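Local atomic coordinates of 2L protein (Yaba-like disease virus, PDB entry 3IT8), a protein that binds host tumour necrosis factor and has a fold related to that of MHC class I molecules, with an immunoglobulin-like domain. Residues 277-281 with 292-297. Residues are numbered along the deposited sequence; the frame is centred on the assembly and turned at random.
Sequences SQPVC and VYTCSE
The carbonyl oxygen of Cys281 takes a hydrogen bond from Tyr293 N at 2.7 Å, and the CA-H of Val292 adds a weak contact, Val292 CA lying 3.5 Å from Cys281 O. With the return bond from Cys281 N to Tyr293 O, whose acceptor is less surely placed, this makes Cys281 and Tyr293 an antiparallel hydrogen-bonded pair, both side chains on one face of the sheet. Tyr293 CG stands beside its own backbone N (chi1 -59°), which brings the ring edge at CD1 within 3.7 Å of Cys281 O, near the ring plane. The other face carries the apolar pair Val280 and Val292, with Val280 CG1 and Val292 CG1 3.8 Å apart, though the exact placing of Val280 CG2 is doubtful. Past Thr294 the backbones separate, reaching 8.6 Å between the CA atoms of Gln278 and Ser296, and side chains span the gap. Gln278, extended with CG anti to its backbone N (chi1 -178°), brings its amide near Ser296 OG, but Ser296 is poorly ordered and the angles are too poor for a hydrogen bond, so the detail of this approach is uncertain. The pairing lies at the open end of the beta hairpin formed by strands 279-284 and 291-293, in an immunoglobulin-like domain. Cys281 forms a disulfide with Cys202 of strand 198-207, the classic link between the two sheets of this fold, while Tyr293 packs on Val186 and Val188 of strand 185-189. Phe222 touches Val280 and Val292, and strand 213-218 flanks 279-284 on the side away from 291-293.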
loop_
_atom_site.group_PDB
_atom_site.type_symbol
_atom_site.label_atom_id
_atom_site.label_comp_id
_atom_site.label_asym_id
_atom_site.label_seq_id
_atom_site.Cartn_x
_atom_site.Cartn_y
_atom_site.Cartn_z
ATOM N N SER D 277 0.817 -43.652 -7.313
ATOM C CA SER D 277 0.450 -43.314 -5.935
ATOM C C SER D 277 -0.972 -43.714 -5.580
ATOM O O SER D 277 -1.367 -43.655 -4.418
ATOM C CB SER D 277 0.599 -41.808 -5.691
ATOM O OG SER D 277 1.944 -41.392 -5.787
ATOM N N GLN D 278 -1.738 -44.125 -6.578
ATOM C CA GLN D 278 -3.130 -44.496 -6.357
ATOM C C GLN D 278 -3.872 -43.242 -5.934
ATOM O O GLN D 278 -3.656 -42.717 -4.841
ATOM C CB GLN D 278 -3.271 -45.551 -5.266
ATOM C CG GLN D 278 -4.713 -45.970 -5.067
ATOM C CD GLN D 278 -4.892 -46.948 -3.935
ATOM O OE1 GLN D 278 -4.723 -46.602 -2.764
ATOM N NE2 GLN D 278 -5.233 -48.184 -4.276
ATOM N N PRO D 279 -4.776 -42.754 -6.794
ATOM C CA PRO D 279 -5.524 -41.546 -6.466
ATOM C C PRO D 279 -6.356 -41.658 -5.204
ATOM O O PRO D 279 -6.700 -42.754 -4.746
ATOM C CB PRO D 279 -6.386 -41.338 -7.704
ATOM C CG PRO D 279 -6.704 -42.730 -8.098
ATOM C CD PRO D 279 -5.355 -43.407 -7.980
ATOM N N VAL D 280 -6.643 -40.490 -4.648
ATOM C CA VAL D 280 -7.462 -40.336 -3.470
ATOM C C VAL D 280 -8.617 -39.465 -3.989
ATOM O O VAL D 280 -8.437 -38.663 -4.910
ATOM C CB VAL D 280 -6.685 -39.623 -2.365
ATOM C CG1 VAL D 280 -6.264 -38.244 -2.820
ATOM C CG2 VAL D 280 -7.530 -39.532 -1.147
ATOM N N CYS D 281 -9.807 -39.627 -3.436
ATOM C CA CYS D 281 -10.935 -38.854 -3.920
ATOM C C CYS D 281 -11.150 -37.564 -3.130
ATOM O O CYS D 281 -11.309 -37.597 -1.908
ATOM C CB CYS D 281 -12.209 -39.710 -3.870
ATOM S SG CYS D 281 -13.671 -38.917 -4.613
ATOM N N VAL D 292 -11.021 -34.911 1.657
ATOM C CA VAL D 292 -10.297 -35.970 0.970
ATOM C C VAL D 292 -10.732 -37.330 1.512
ATOM O O VAL D 292 -10.987 -37.483 2.711
ATOM C CB VAL D 292 -8.785 -35.803 1.148
ATOM C CG1 VAL D 292 -8.053 -36.645 0.127
ATOM C CG2 VAL D 292 -8.403 -34.341 1.005
ATOM N N TYR D 293 -10.851 -38.310 0.619
ATOM C CA TYR D 293 -11.271 -39.663 0.996
ATOM C C TYR D 293 -10.384 -40.705 0.325
ATOM O O TYR D 293 -10.063 -40.597 -0.859
ATOM C CB TYR D 293 -12.728 -39.892 0.615
ATOM C CG TYR D 293 -13.675 -38.917 1.267
ATOM C CD1 TYR D 293 -14.012 -37.710 0.643
ATOM C CD2 TYR D 293 -14.233 -39.189 2.513
ATOM C CE1 TYR D 293 -14.896 -36.796 1.251
ATOM C CE2 TYR D 293 -15.108 -38.287 3.129
ATOM C CZ TYR D 293 -15.438 -37.097 2.491
ATOM O OH TYR D 293 -16.323 -36.230 3.079
ATOM N N THR D 294 -10.015 -41.736 1.078
ATOM C CA THR D 294 -9.100 -42.749 0.551
ATOM C C THR D 294 -9.589 -44.185 0.441
ATOM O O THR D 294 -10.783 -44.460 0.349
ATOM C CB THR D 294 -7.817 -42.788 1.404
ATOM O OG1 THR D 294 -8.170 -43.055 2.767
ATOM C CG2 THR D 294 -7.077 -41.465 1.335
ATOM N N CYS D 295 -8.596 -45.073 0.451
ATOM C CA CYS D 295 -8.684 -46.539 0.391
ATOM C C CYS D 295 -9.269 -47.251 -0.820
ATOM O O CYS D 295 -10.237 -46.815 -1.430
ATOM C CB CYS D 295 -9.321 -47.105 1.671
ATOM S SG CYS D 295 -10.986 -46.517 2.073
ATOM N N SER D 296 -8.625 -48.368 -1.152
ATOM C CA SER D 296 -9.002 -49.222 -2.271
ATOM C C SER D 296 -9.135 -50.659 -1.776
ATOM O O SER D 296 -9.369 -50.882 -0.585
ATOM C CB SER D 296 -7.946 -49.148 -3.373
ATOM O OG SER D 296 -7.771 -47.815 -3.817
ATOM N N GLU D 297 -8.963 -51.628 -2.677
ATOM C CA GLU D 297 -9.112 -53.039 -2.317
ATOM C C GLU D 297 -10.588 -53.260 -1.985
ATOM O O GLU D 297 -11.131 -54.339 -2.186
ATOM C CB GLU D 297 -8.252 -53.387 -1.091
ATOM C CG GLU D 297 -6.781 -53.631 -1.392
ATOM C CD GLU D 297 -6.186 -52.572 -2.301
ATOM O OE1 GLU D 297 -6.304 -51.372 -1.978
ATOM O OE2 GLU D 297 -5.600 -52.940 -3.340
#